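Local coordinates for prolyl 4-hydroxylase alpha subunit Fe(2+) 2OG dioxygenase domain-containing protein (Burkholderia ambifaria, PDB 3W20) that probably catalyses the 2-oxoglutarate-dependent oxidation of N-substituted L-amino acids as a member of the Fe(II)/2-oxoglutarate dioxygenase family, and here holds zinc in its metal site, at residues 181-192 with 248-259; 1-9 with 17-25. All coordinates share one frame; numbering follows the deposited sequence.

In the fold
Both contacts belong to one mixed beta sheet, which the strand pairings trace from one to the other: strand 17-22 pairs with 4-10, 4-10 with 37-41, 37-41 with 236-241, 236-241 with 178-185, and 178-185 with 255-265. Contact 2 closes early in the chain, joining neighbouring strands of an N-terminal hairpin, whereas contact 1 brings together segments 56 residues apart. Their centres lie about 23 Å apart and their nearest atoms about 9 Å, so they do not touch. Contact 1 carries R255 and T257 of the 2-oxoglutarate site, while contact 2 extends the same sheet at the surface, away from the annotated sites.

Contact 1: 181-192 with 248-259; sequences FLTIQGADNDAG and IERCTSTRRTMG
R255 is extended from CG to NE, with CG trans to the backbone N (chi1 -176°), and this carries its guanidinium to F181, where NH2 comes 3.4 Å from CE1. Phenyl and guanidinium planes stand 65° apart, which excludes a parallel stack, and the F181 rim atom CZ lies at the guanidinium edge. The guanidinium is sandwiched: T257 CG2 sits over the centre of one face, 3.6 Å above the plane, and I248 CG2 is offset over the other. Y143 adds a cation-pi contact from strand 139-143.

F181, T183 and T257 share this face of the sheet, while L182, Q185, R256 and M258 point to the other. There, a bend at chi3 turns the R256 guanidinium beside Q185, whose OE1 accepts from NE at 2.8 Å. Amide and guanidinium planes are almost perpendicular, and I184 CG2 lies over one guanidinium face; W52 supplies a cation-pi partner. The other branch of I184 serves M258: I184 CG1 packs 3.7 Å from the selenomethionine methyl CE.

A classic beta bulge shifts the register by one: R256 O takes two bonds, from I184 N at 2.8 Å and from Q185 N at 3.1 Å. Beyond strand 181-185, the type I turn A187-D190 is tied by N189 to the loop that leads into strand 255-259. Its ND2 gives a nearly straight bond to R250 O (2.8 Å, 172°), R250 O lying in the amide plane, while OD1 accepts T252 N from above the carbonyl plane. E249 OE1 receives G192 N at 2.7 Å and also forms a salt bridge with K231.

R255 and T257 are 2-oxoglutarate-binding residues of this protein, although no cosubstrate is bound here; the antiparallel pair thus forms part of the cosubstrate pocket of a double-stranded beta-helix dioxygenase.

Contact 2: 1-9 with 17-25; sequences MQHTYPAQL and RAEHMTIAA
A7 and M21 meet at the close-packed centre of one sheet face, where the A7 methyl CB lies 3.5 Å from CG of the selenomethionine. L9 CD1 approaches M21 SE from farther along the strand, at 4.4 Å. On this same face the aromatic ring of Y5 reaches I23, the first residue of helix 23-31, with CE2 3.7 Å from CG1. L115 of helix 111-120 touches both Y5 and I23, which places this side against the body of the protein.

The other face, bearing P6, Q8, A18 and H20, is looser: P6, A18 and H20 are solvent-exposed. Its clearest contact is a CH-pi interaction in which the backbone CA of P6 lies 4.0 Å from the centroid of the H20 ring and only 7° off its normal, hence squarely over the face. Nearby, a fold at chi2 (-61°) brings the Q8 amide back over the A18 methyl, NE2 to CB being 3.3 Å.

Reciprocal backbone bonds join Y5 with M21, A7 with E19 and L9 with R17; among them, A7 N to E19 O is short at 2.7 Å but bent to 138°. At the hairpin's open end, direct pairing gives way to water: one molecule donates to H3 O and accepts from I23 N, and another links Q2 OE1 to A24 N in the same sense. T22 OG1 accepts A25 N at 2.9 Å and thereby caps the helix.

Three reciprocal pairs, separated by non-hydrogen-bonded ones, define an antiparallel beta hairpin whose second strand runs through an N-cap directly into a helix.

Contact 1: 181-192 with 248-259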
ATOM      1  N   PHE A 181      18.526  10.269  13.879  1.00 15.76           N
ATOM      2  CA  PHE A 181      19.176   8.956  13.674  1.00 16.56           C
ATOM      3  C   PHE A 181      20.196   8.727  14.770  1.00 16.70           C
ATOM      4  O   PHE A 181      20.880   9.690  15.241  1.00 16.60           O
ATOM      5  CB  PHE A 181      19.838   8.868  12.271  1.00 17.12           C
ATOM      6  CG  PHE A 181      20.962   9.895  12.030  1.00 19.03           C
ATOM      7  CD1 PHE A 181      22.298   9.579  12.302  1.00 17.01           C
ATOM      8  CD2 PHE A 181      20.669  11.190  11.519  1.00 19.16           C
ATOM      9  CE1 PHE A 181      23.330  10.510  12.072  1.00 21.07           C
ATOM     10  CE2 PHE A 181      21.685  12.113  11.301  1.00 18.21           C
ATOM     11  CZ  PHE A 181      23.040  11.811  11.564  1.00 21.26           C
ATOM     12  N   LEU A 182      20.192   7.489  15.247  1.00 16.01           N
ATOM     13  CA  LEU A 182      21.091   7.057  16.330  1.00 15.60           C
ATOM     14  C   LEU A 182      22.263   6.347  15.624  1.00 17.53           C
ATOM     15  O   LEU A 182      22.033   5.484  14.779  1.00 16.49           O
ATOM     16  CB  LEU A 182      20.358   6.056  17.208  1.00 17.92           C
ATOM     17  CG  LEU A 182      21.286   5.361  18.249  1.00 18.06           C
ATOM     18  CD1 LEU A 182      21.907   6.331  19.273  1.00 18.62           C
ATOM     19  CD2 LEU A 182      20.386   4.358  18.982  1.00 19.30           C
ATOM     20  N   THR A 183      23.496   6.772  15.929  1.00 17.35           N
ATOM     21  CA  THR A 183      24.675   6.138  15.281  1.00 18.65           C
ATOM     22  C   THR A 183      25.043   4.937  16.171  1.00 17.96           C
ATOM     23  O   THR A 183      25.068   5.029  17.412  1.00 19.64           O
ATOM     24  CB  THR A 183      25.829   7.160  15.104  1.00 19.46           C
ATOM     25  OG1 THR A 183      25.374   8.199  14.209  1.00 20.51           O
ATOM     26  CG2 THR A 183      27.024   6.480  14.354  1.00 20.12           C
ATOM     27  N   ILE A 184      25.246   3.828  15.490  1.00 21.30           N
ATOM     28  CA  ILE A 184      25.569   2.531  16.146  1.00 19.41           C
ATOM     29  C   ILE A 184      27.049   2.148  15.926  1.00 21.66           C
ATOM     30  O   ILE A 184      27.733   1.793  16.901  1.00 23.02           O
ATOM     31  CB  ILE A 184      24.639   1.420  15.615  1.00 20.60           C
ATOM     32  CG1 ILE A 184      23.169   1.705  16.030  1.00 19.46           C
ATOM     33  CG2 ILE A 184      25.023   0.057  16.209  1.00 25.23           C
ATOM     34  CD1 ILE A 184      22.885   1.753  17.516  1.00 21.57           C
ATOM     35  N   GLN A 185      27.501   2.222  14.666  1.00 22.22           N
ATOM     36  CA  GLN A 185      28.918   1.991  14.266  1.00 24.95           C
ATOM     37  C   GLN A 185      29.437   3.113  13.400  1.00 25.75           C
ATOM     38  O   GLN A 185      28.843   3.423  12.358  1.00 26.30           O
ATOM     39  CB  GLN A 185      28.998   0.643  13.492  1.00 29.34           C
ATOM     40  CG  GLN A 185      30.374   0.311  12.918  1.00 28.92           C
ATOM     41  CD  GLN A 185      30.452  -1.084  12.315  1.00 30.71           C
ATOM     42  OE1 GLN A 185      29.456  -1.698  11.962  1.00 32.47           O
ATOM     43  NE2 GLN A 185      31.664  -1.585  12.203  1.00 33.69           N
ATOM     44  N   GLY A 186      30.582   3.700  13.777  1.00 26.96           N
ATOM     45  CA  GLY A 186      31.092   4.853  13.005  1.00 27.04           C
ATOM     46  C   GLY A 186      32.114   4.353  12.016  1.00 35.52           C
ATOM     47  O   GLY A 186      32.723   3.303  12.253  1.00 35.75           O
ATOM     48  N   ALA A 187      32.288   5.076  10.906  1.00 31.35           N
ATOM     49  CA  ALA A 187      33.266   4.733   9.872  1.00 30.73           C
ATOM     50  C   ALA A 187      34.672   5.018  10.420  1.00 30.50           C
ATOM     51  O   ALA A 187      34.852   5.876  11.331  1.00 34.25           O
ATOM     52  CB  ALA A 187      32.996   5.559   8.590  1.00 33.42           C
ATOM     53  N   ASP A 188      35.665   4.315   9.858  1.00 37.81           N
ATOM     54  CA  ASP A 188      37.088   4.472  10.259  1.00 38.67           C
ATOM     55  C   ASP A 188      37.553   5.928  10.172  1.00 38.52           C
ATOM     56  O   ASP A 188      38.229   6.444  11.080  1.00 36.11           O
ATOM     57  CB  ASP A 188      38.025   3.562   9.432  1.00 43.11           C
ATOM     58  CG  ASP A 188      38.011   2.088   9.905  1.00 46.47           C
ATOM     59  OD1 ASP A 188      37.732   1.846  11.102  1.00 45.85           O
ATOM     60  OD2 ASP A 188      38.284   1.178   9.076  1.00 44.53           O
ATOM     61  N   ASN A 189      37.161   6.584   9.077  1.00 39.34           N
ATOM     62  CA  ASN A 189      37.488   7.997   8.863  1.00 36.66           C
ATOM     63  C   ASN A 189      36.563   8.970   9.580  1.00 39.55           C
ATOM     64  O   ASN A 189      36.630  10.180   9.305  1.00 33.85           O
ATOM     65  CB  ASN A 189      37.482   8.323   7.380  1.00 32.99           C
ATOM     66  CG  ASN A 189      36.073   8.261   6.763  1.00 33.88           C
ATOM     67  OD1 ASN A 189      35.212   7.519   7.232  1.00 29.76           O
ATOM     68  ND2 ASN A 189      35.845   9.054   5.712  1.00 29.49           N
ATOM     69  N   ASP A 190      35.685   8.452  10.459  1.00 36.59           N
ATOM     70  CA  ASP A 190      34.808   9.284  11.244  1.00 34.76           C
ATOM     71  C   ASP A 190      33.787  10.103  10.391  1.00 34.74           C
ATOM     72  O   ASP A 190      33.444  11.260  10.766  1.00 34.85           O
ATOM     73  CB  ASP A 190      35.633  10.203  12.159  1.00 40.94           C
ATOM     74  CG  ASP A 190      34.824  10.744  13.341  1.00 43.22           C
ATOM     75  OD1 ASP A 190      33.743  10.204  13.630  1.00 40.83           O
ATOM     76  OD2 ASP A 190      35.277  11.728  13.978  1.00 45.98           O
ATOM     77  N   ALA A 191      33.287   9.493   9.306  1.00 30.84           N
ATOM     78  CA  ALA A 191      32.345  10.159   8.375  1.00 27.04           C
ATOM     79  C   ALA A 191      31.165  10.750   9.102  1.00 23.19           C
ATOM     80  O   ALA A 191      30.493  10.060   9.902  1.00 22.76           O
ATOM     81  CB  ALA A 191      31.825   9.193   7.337  1.00 25.71           C
ATOM     82  N   GLY A 192      30.850  12.002   8.802  1.00 20.28           N
ATOM     83  CA  GLY A 192      29.728  12.573   9.545  1.00 19.64           C
ATOM     84  C   GLY A 192      28.787  13.222   8.557  1.00 21.59           C
ATOM     85  O   GLY A 192      28.592  12.705   7.500  1.00 21.37           O
ATOM     86  N   ILE A 248      25.858  13.051   3.843  1.00 23.79           N
ATOM     87  CA  ILE A 248      26.717  12.217   4.730  1.00 21.82           C
ATOM     88  C   ILE A 248      28.093  12.092   3.968  1.00 19.53           C
ATOM     89  O   ILE A 248      28.107  11.817   2.762  1.00 20.92           O
ATOM     90  CB  ILE A 248      26.107  10.787   4.970  1.00 24.13           C
ATOM     91  CG1 ILE A 248      24.765  10.852   5.705  1.00 24.05           C
ATOM     92  CG2 ILE A 248      27.048   9.962   5.844  1.00 26.63           C
ATOM     93  CD1 ILE A 248      24.870  11.696   6.977  1.00 22.77           C
ATOM     94  N   GLU A 249      29.208  12.301   4.672  1.00 21.47           N
ATOM     95  CA  GLU A 249      30.505  12.279   4.033  1.00 24.37           C
ATOM     96  C   GLU A 249      30.816  10.850   3.549  1.00 24.00           C
ATOM     97  O   GLU A 249      30.393   9.895   4.186  1.00 23.74           O
ATOM     98  CB  GLU A 249      31.613  12.635   5.011  1.00 29.83           C
ATOM     99  CG  GLU A 249      31.595  13.947   5.727  1.00 33.57           C
ATOM    100  CD  GLU A 249      32.798  13.949   6.640  1.00 36.08           C
ATOM    101  OE1 GLU A 249      32.598  13.770   7.862  1.00 32.83           O
ATOM    102  OE2 GLU A 249      33.953  13.995   6.115  1.00 37.55           O
ATOM    103  N   ARG A 250      31.575  10.738   2.465  1.00 27.87           N
ATOM    104  CA  ARG A 250      32.253   9.472   2.135  1.00 30.99           C
ATOM    105  C   ARG A 250      32.696   8.654   3.387  1.00 25.64           C
ATOM    106  O   ARG A 250      33.406   9.187   4.269  1.00 30.33           O
ATOM    107  CB  ARG A 250      33.473   9.790   1.252  1.00 32.95           C
ATOM    108  CG  ARG A 250      34.675   8.956   1.681  1.00 41.96           C
ATOM    109  CD  ARG A 250      35.328   8.131   0.598  1.00 46.73           C
ATOM    110  NE  ARG A 250      36.513   8.787   0.062  1.00 48.30           N
ATOM    111  CZ  ARG A 250      36.470   9.740  -0.867  1.00 52.10           C
ATOM    112  NH1 ARG A 250      35.295  10.168  -1.327  1.00 41.56           N
ATOM    113  NH2 ARG A 250      37.596  10.271  -1.329  1.00 42.48           N
ATOM    114  N   CYS A 251      32.321   7.383   3.492  1.00 27.06           N
ATOM    115  CA  CYS A 251      32.820   6.535   4.602  1.00 29.88           C
ATOM    116  C   CYS A 251      33.986   5.669   4.089  1.00 27.35           C
ATOM    117  O   CYS A 251      33.917   5.220   2.951  1.00 32.84           O
ATOM    118  CB  CYS A 251      31.739   5.603   5.156  1.00 30.70           C
ATOM    119  SG  CYS A 251      30.215   6.575   5.465  1.00 33.31           S
ATOM    120  N   THR A 252      34.949   5.419   4.947  1.00 32.98           N
ATOM    121  CA  THR A 252      36.087   4.525   4.603  1.00 36.52           C
ATOM    122  C   THR A 252      35.826   3.109   5.066  1.00 40.00           C
ATOM    123  O   THR A 252      36.426   2.162   4.534  1.00 37.26           O
ATOM    124  CB  THR A 252      37.441   5.001   5.138  1.00 36.38           C
ATOM    125  OG1 THR A 252      37.411   5.162   6.567  1.00 36.44           O
ATOM    126  CG2 THR A 252      37.898   6.283   4.420  1.00 39.48           C
ATOM    127  N   SER A 253      34.955   2.942   6.067  1.00 34.71           N
ATOM    128  CA  SER A 253      34.520   1.588   6.446  1.00 34.82           C
ATOM    129  C   SER A 253      33.046   1.632   6.843  1.00 37.81           C
ATOM    130  O   SER A 253      32.411   2.707   6.818  1.00 34.87           O
ATOM    131  CB  SER A 253      35.374   1.031   7.570  1.00 33.21           C
ATOM    132  OG  SER A 253      35.385   1.882   8.705  1.00 35.36           O
ATOM    133  N   THR A 254      32.509   0.479   7.227  1.00 35.64           N
ATOM    134  CA  THR A 254      31.083   0.386   7.542  1.00 32.61           C
ATOM    135  C   THR A 254      30.614   1.358   8.659  1.00 26.81           C
ATOM    136  O   THR A 254      31.190   1.412   9.771  1.00 25.39           O
ATOM    137  CB  THR A 254      30.656  -1.079   7.813  1.00 31.85           C
ATOM    138  OG1 THR A 254      31.103  -1.908   6.712  1.00 35.79           O
ATOM    139  CG2 THR A 254      29.122  -1.165   7.904  1.00 27.62           C
ATOM    140  N   ARG A 255      29.515   2.067   8.340  1.00 28.32           N
ATOM    141  CA  ARG A 255      28.833   2.964   9.297  1.00 29.52           C
ATOM    142  C   ARG A 255      27.428   2.356   9.478  1.00 27.41           C
ATOM    143  O   ARG A 255      26.792   1.987   8.492  1.00 30.68           O
ATOM    144  CB  ARG A 255      28.773   4.390   8.723  1.00 26.26           C
ATOM    145  CG  ARG A 255      28.168   5.478   9.628  1.00 27.57           C
ATOM    146  CD  ARG A 255      28.146   6.779   8.840  1.00 27.66           C
ATOM    147  NE  ARG A 255      27.433   7.875   9.521  1.00 28.49           N
ATOM    148  CZ  ARG A 255      26.190   8.302   9.223  1.00 28.78           C
ATOM    149  NH1 ARG A 255      25.474   7.779   8.222  1.00 31.00           N
ATOM    150  NH2 ARG A 255      25.685   9.332   9.915  1.00 30.68           N
ATOM    151  N   ARG A 256      26.978   2.191  10.723  1.00 23.08           N
ATOM    152  CA  ARG A 256      25.586   1.777  10.917  1.00 24.36           C
ATOM    153  C   ARG A 256      24.820   2.816  11.730  1.00 20.76           C
ATOM    154  O   ARG A 256      25.344   3.289  12.730  1.00 21.47           O
ATOM    155  CB  ARG A 256      25.554   0.419  11.629  1.00 26.52           C
ATOM    156  CG  ARG A 256      25.957  -0.695  10.672  1.00 30.15           C
ATOM    157  CD  ARG A 256      25.874  -2.036  11.337  1.00 32.18           C
ATOM    158  NE  ARG A 256      26.750  -2.122  12.485  1.00 31.42           N
ATOM    159  CZ  ARG A 256      26.405  -2.754  13.580  1.00 31.78           C
ATOM    160  NH1 ARG A 256      25.209  -3.336  13.631  1.00 36.90           N
ATOM    161  NH2 ARG A 256      27.225  -2.799  14.601  1.00 30.17           N
ATOM    162  N   THR A 257      23.598   3.139  11.278  1.00 20.84           N
ATOM    163  CA  THR A 257      22.677   4.047  12.009  1.00 21.68           C
ATOM    164  C   THR A 257      21.269   3.444  11.969  1.00 19.63           C
ATOM    165  O   THR A 257      20.996   2.527  11.150  1.00 23.55           O
ATOM    166  CB  THR A 257      22.617   5.484  11.395  1.00 20.57           C
ATOM    167  OG1 THR A 257      21.987   5.386  10.141  1.00 21.44           O
ATOM    168  CG2 THR A 257      24.050   6.047  11.189  1.00 23.20           C
HETATM  169  N   MSE A 258      20.372   3.942  12.830  1.00 16.18           N
HETATM  170  CA  MSE A 258      18.985   3.604  12.801  1.00 16.61           C
HETATM  171  C   MSE A 258      18.295   4.933  12.715  1.00 16.01           C
HETATM  172  O   MSE A 258      18.649   5.823  13.492  1.00 17.36           O
HETATM  173  CB  MSE A 258      18.830   3.202  14.321  1.00 20.60           C
HETATM  174  CG  MSE A 258      17.750   2.273  14.619  1.00 30.10           C
HETATM  175 SE   MSE A 258      18.399   1.671  16.411  1.00 29.60          SE
HETATM  176  CE  MSE A 258      19.677   0.509  15.766  1.00 20.76           C
ATOM    177  N   GLY A 259      17.306   5.122  11.854  1.00 15.63           N
ATOM    178  CA  GLY A 259      16.654   6.485  11.867  1.00 16.69           C
ATOM    179  C   GLY A 259      15.162   6.531  11.503  1.00 17.04           C
ATOM    180  O   GLY A 259      14.564   5.583  11.009  1.00 16.73           O
TER

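Contact 2: 1-9 with 17-25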
HETATM    1  N   MSE A   1       8.033  11.280  34.500  1.00 48.41           N
HETATM    2  CA  MSE A   1       9.232  12.157  34.300  1.00 50.19           C
HETATM    3  C   MSE A   1      10.312  11.407  33.520  1.00 43.15           C
HETATM    4  O   MSE A   1      10.458  10.192  33.623  1.00 44.74           O
HETATM    5  CB  MSE A   1       9.618  12.869  35.605  1.00 55.87           C
HETATM    6  CG  MSE A   1      10.678  12.123  36.409  1.00 60.24           C
HETATM    7 SE   MSE A   1      12.213  13.296  36.810  0.50 81.65          SE
HETATM    8  CE  MSE A   1      11.554  15.125  36.436  1.00 61.01           C
ATOM      9  N   GLN A   2      11.033  12.149  32.683  1.00 39.30           N
ATOM     10  CA  GLN A   2      11.832  11.602  31.595  1.00 35.89           C
ATOM     11  C   GLN A   2      13.316  11.646  31.870  1.00 26.66           C
ATOM     12  O   GLN A   2      13.788  12.551  32.577  1.00 27.50           O
ATOM     13  CB  GLN A   2      11.633  12.495  30.334  1.00 38.53           C
ATOM     14  CG  GLN A   2      10.193  12.603  29.834  1.00 48.69           C
ATOM     15  CD  GLN A   2       9.770  11.323  29.126  1.00 51.77           C
ATOM     16  OE1 GLN A   2       9.732  11.266  27.900  1.00 57.38           O
ATOM     17  NE2 GLN A   2       9.493  10.273  29.901  1.00 59.85           N
ATOM     18  N   HIS A   3      14.067  10.741  31.217  1.00 22.53           N
ATOM     19  CA  HIS A   3      15.534  10.817  31.302  1.00 21.27           C
ATOM     20  C   HIS A   3      16.050  12.069  30.640  1.00 23.65           C
ATOM     21  O   HIS A   3      15.485  12.515  29.610  1.00 20.66           O
ATOM     22  CB  HIS A   3      16.193   9.601  30.669  1.00 22.09           C
ATOM     23  CG  HIS A   3      16.003   8.330  31.463  1.00 23.71           C
ATOM     24  ND1 HIS A   3      15.018   7.463  31.219  1.00 28.47           N
ATOM     25  CD2 HIS A   3      16.715   7.821  32.562  1.00 27.86           C
ATOM     26  CE1 HIS A   3      15.080   6.419  32.104  1.00 24.33           C
ATOM     27  NE2 HIS A   3      16.141   6.653  32.914  1.00 26.39           N
ATOM     28  N   THR A   4      17.108  12.639  31.223  1.00 21.25           N
ATOM     29  CA  THR A   4      17.826  13.729  30.554  1.00 23.73           C
ATOM     30  C   THR A   4      19.149  13.139  30.071  1.00 24.24           C
ATOM     31  O   THR A   4      19.576  12.131  30.571  1.00 28.48           O
ATOM     32  CB  THR A   4      17.998  14.969  31.460  1.00 27.22           C
ATOM     33  OG1 THR A   4      18.854  14.600  32.553  1.00 33.02           O
ATOM     34  CG2 THR A   4      16.682  15.424  31.991  1.00 24.73           C
ATOM     35  N   TYR A   5      19.735  13.691  29.008  1.00 21.37           N
ATOM     36  CA  TYR A   5      20.932  13.235  28.411  1.00 21.68           C
ATOM     37  C   TYR A   5      21.763  14.448  28.031  1.00 22.04           C
ATOM     38  O   TYR A   5      21.187  15.486  27.728  1.00 22.11           O
ATOM     39  CB  TYR A   5      20.560  12.539  27.137  1.00 21.42           C
ATOM     40  CG  TYR A   5      19.568  11.458  27.242  1.00 20.33           C
ATOM     41  CD1 TYR A   5      19.988  10.157  27.494  1.00 20.63           C
ATOM     42  CD2 TYR A   5      18.185  11.695  27.010  1.00 20.09           C
ATOM     43  CE1 TYR A   5      19.068   9.114  27.507  1.00 21.82           C
ATOM     44  CE2 TYR A   5      17.272  10.661  27.043  1.00 21.28           C
ATOM     45  CZ  TYR A   5      17.728   9.381  27.294  1.00 20.48           C
ATOM     46  OH  TYR A   5      16.839   8.310  27.307  1.00 22.52           O
ATOM     47  N   PRO A   6      23.117  14.331  28.064  1.00 25.89           N
ATOM     48  CA  PRO A   6      24.007  15.364  27.541  1.00 23.80           C
ATOM     49  C   PRO A   6      23.564  15.741  26.106  1.00 23.81           C
ATOM     50  O   PRO A   6      23.388  14.833  25.271  1.00 23.47           O
ATOM     51  CB  PRO A   6      25.385  14.633  27.483  1.00 25.13           C
ATOM     52  CG  PRO A   6      25.304  13.563  28.541  1.00 26.77           C
ATOM     53  CD  PRO A   6      23.856  13.105  28.481  1.00 25.79           C
ATOM     54  N   ALA A   7      23.462  17.041  25.812  1.00 21.49           N
ATOM     55  CA  ALA A   7      23.018  17.514  24.474  1.00 21.52           C
ATOM     56  C   ALA A   7      23.868  18.702  24.019  1.00 21.60           C
ATOM     57  O   ALA A   7      24.272  19.575  24.848  1.00 21.37           O
ATOM     58  CB  ALA A   7      21.528  17.862  24.486  1.00 19.88           C
ATOM     59  N   GLN A   8      24.199  18.700  22.750  1.00 18.74           N
ATOM     60  CA  GLN A   8      24.785  19.932  22.143  1.00 19.55           C
ATOM     61  C   GLN A   8      23.757  20.518  21.194  1.00 20.27           C
ATOM     62  O   GLN A   8      23.252  19.826  20.267  1.00 18.14           O
ATOM     63  CB  GLN A   8      26.062  19.629  21.360  1.00 23.76           C
ATOM     64  CG  GLN A   8      27.246  19.040  22.198  1.00 30.49           C
ATOM     65  CD  GLN A   8      27.732  19.995  23.308  1.00 37.07           C
ATOM     66  OE1 GLN A   8      27.963  21.175  23.052  1.00 40.04           O
ATOM     67  NE2 GLN A   8      27.883  19.475  24.560  1.00 36.39           N
ATOM     68  N   LEU A   9      23.434  21.789  21.391  1.00 18.08           N
ATOM     69  CA  LEU A   9      22.390  22.386  20.558  1.00 19.97           C
ATOM     70  C   LEU A   9      23.041  23.372  19.569  1.00 20.62           C
ATOM     71  O   LEU A   9      23.721  24.327  19.973  1.00 19.64           O
ATOM     72  CB  LEU A   9      21.374  23.078  21.483  1.00 22.21           C
ATOM     73  CG  LEU A   9      20.091  23.693  20.940  1.00 26.87           C
ATOM     74  CD1 LEU A   9      19.141  23.661  22.148  1.00 25.16           C
ATOM     75  CD2 LEU A   9      20.277  25.132  20.444  1.00 31.16           C
ATOM     76  N   ARG A  17      25.407  25.222  22.261  1.00 24.76           N
ATOM     77  CA  ARG A  17      25.088  25.327  23.692  1.00 25.85           C
ATOM     78  C   ARG A  17      25.127  23.929  24.248  1.00 26.75           C
ATOM     79  O   ARG A  17      24.564  23.031  23.660  1.00 25.32           O
ATOM     80  CB  ARG A  17      23.683  25.909  23.903  1.00 28.49           C
ATOM     81  CG  ARG A  17      23.548  27.287  23.271  1.00 41.11           C
ATOM     82  CD  ARG A  17      22.117  27.533  22.763  1.00 48.66           C
ATOM     83  NE  ARG A  17      21.908  28.807  22.028  1.00 62.41           N
ATOM     84  CZ  ARG A  17      21.971  28.987  20.698  1.00 60.77           C
ATOM     85  NH1 ARG A  17      21.733  30.201  20.205  1.00 63.91           N
ATOM     86  NH2 ARG A  17      22.265  27.985  19.859  1.00 58.32           N
ATOM     87  N   ALA A  18      25.821  23.724  25.356  1.00 24.80           N
ATOM     88  CA  ALA A  18      25.852  22.400  25.972  1.00 27.23           C
ATOM     89  C   ALA A  18      24.843  22.325  27.131  1.00 32.20           C
ATOM     90  O   ALA A  18      24.901  23.109  28.047  1.00 36.99           O
ATOM     91  CB  ALA A  18      27.268  22.063  26.440  1.00 30.12           C
ATOM     92  N   GLU A  19      23.893  21.412  27.081  1.00 27.96           N
ATOM     93  CA  GLU A  19      22.842  21.327  28.118  1.00 32.29           C
ATOM     94  C   GLU A  19      22.525  19.864  28.350  1.00 30.88           C
ATOM     95  O   GLU A  19      22.801  19.045  27.524  1.00 32.36           O
ATOM     96  CB  GLU A  19      21.560  22.042  27.656  1.00 34.66           C
ATOM     97  CG  GLU A  19      21.619  23.558  27.830  1.00 49.46           C
ATOM     98  CD  GLU A  19      20.779  24.306  26.808  1.00 52.97           C
ATOM     99  OE1 GLU A  19      21.283  25.293  26.202  1.00 63.37           O
ATOM    100  OE2 GLU A  19      19.616  23.896  26.607  1.00 55.28           O
ATOM    101  N   HIS A  20      21.932  19.555  29.483  1.00 29.13           N
ATOM    102  CA  HIS A  20      21.342  18.261  29.700  1.00 26.06           C
ATOM    103  C   HIS A  20      19.842  18.394  29.428  1.00 25.77           C
ATOM    104  O   HIS A  20      19.160  19.229  30.035  1.00 29.91           O
ATOM    105  CB  HIS A  20      21.617  17.828  31.136  1.00 29.91           C
ATOM    106  CG  HIS A  20      22.895  17.029  31.288  1.00 37.02           C
ATOM    107  ND1 HIS A  20      24.120  17.591  31.158  1.00 40.06           N
ATOM    108  CD2 HIS A  20      23.104  15.659  31.512  1.00 38.67           C
ATOM    109  CE1 HIS A  20      25.072  16.640  31.294  1.00 39.53           C
ATOM    110  NE2 HIS A  20      24.446  15.454  31.521  1.00 46.42           N
HETATM  111  N   MSE A  21      19.293  17.601  28.501  1.00 24.24           N
HETATM  112  CA  MSE A  21      17.895  17.817  28.104  1.00 24.05           C
HETATM  113  C   MSE A  21      17.196  16.527  27.972  1.00 21.97           C
HETATM  114  O   MSE A  21      17.828  15.494  27.659  1.00 25.67           O
HETATM  115  CB  MSE A  21      17.677  18.406  26.680  1.00 25.53           C
HETATM  116  CG  MSE A  21      18.850  19.257  26.341  1.00 27.94           C
HETATM  117 SE   MSE A  21      18.414  20.082  24.615  1.00 30.74          SE
HETATM  118  CE  MSE A  21      16.792  21.034  25.033  1.00 25.41           C
ATOM    119  N   THR A  22      15.882  16.555  28.122  1.00 20.91           N
ATOM    120  CA  THR A  22      15.094  15.360  27.763  1.00 19.44           C
ATOM    121  C   THR A  22      14.965  15.304  26.259  1.00 18.78           C
ATOM    122  O   THR A  22      15.158  16.329  25.559  1.00 17.79           O
ATOM    123  CB  THR A  22      13.668  15.396  28.324  1.00 18.28           C
ATOM    124  OG1 THR A  22      12.969  16.568  27.851  1.00 19.23           O
ATOM    125  CG2 THR A  22      13.683  15.430  29.840  1.00 18.84           C
ATOM    126  N   ILE A  23      14.623  14.113  25.738  1.00 19.07           N
ATOM    127  CA  ILE A  23      14.237  14.023  24.316  1.00 19.36           C
ATOM    128  C   ILE A  23      13.084  14.987  23.960  1.00 17.38           C
ATOM    129  O   ILE A  23      13.146  15.663  22.933  1.00 15.63           O
ATOM    130  CB  ILE A  23      13.767  12.556  23.966  1.00 20.13           C
ATOM    131  CG1 ILE A  23      14.895  11.598  24.335  1.00 27.25           C
ATOM    132  CG2 ILE A  23      13.264  12.473  22.497  1.00 18.16           C
ATOM    133  CD1 ILE A  23      15.796  11.193  23.211  1.00 25.49           C
ATOM    134  N   ALA A  24      12.022  15.052  24.788  1.00 17.78           N
ATOM    135  CA  ALA A  24      10.882  15.923  24.451  1.00 17.49           C
ATOM    136  C   ALA A  24      11.342  17.367  24.429  1.00 17.46           C
ATOM    137  O   ALA A  24      10.861  18.121  23.562  1.00 19.04           O
ATOM    138  CB  ALA A  24       9.717  15.781  25.443  1.00 18.41           C
ATOM    139  N   ALA A  25      12.301  17.764  25.319  1.00 16.36           N
ATOM    140  CA  ALA A  25      12.702  19.139  25.277  1.00 16.10           C
ATOM    141  C   ALA A  25      13.507  19.485  24.007  1.00 17.34           C
ATOM    142  O   ALA A  25      13.337  20.552  23.443  1.00 17.46           O
ATOM    143  CB  ALA A  25      13.430  19.574  26.577  1.00 17.57           C
TER
HETATM  144  O   HOH W   1      11.470  13.126  26.843  1.00 20.38           O
HETATM  145  O   HOH W   2      13.927  11.892  27.501  1.00 21.41           O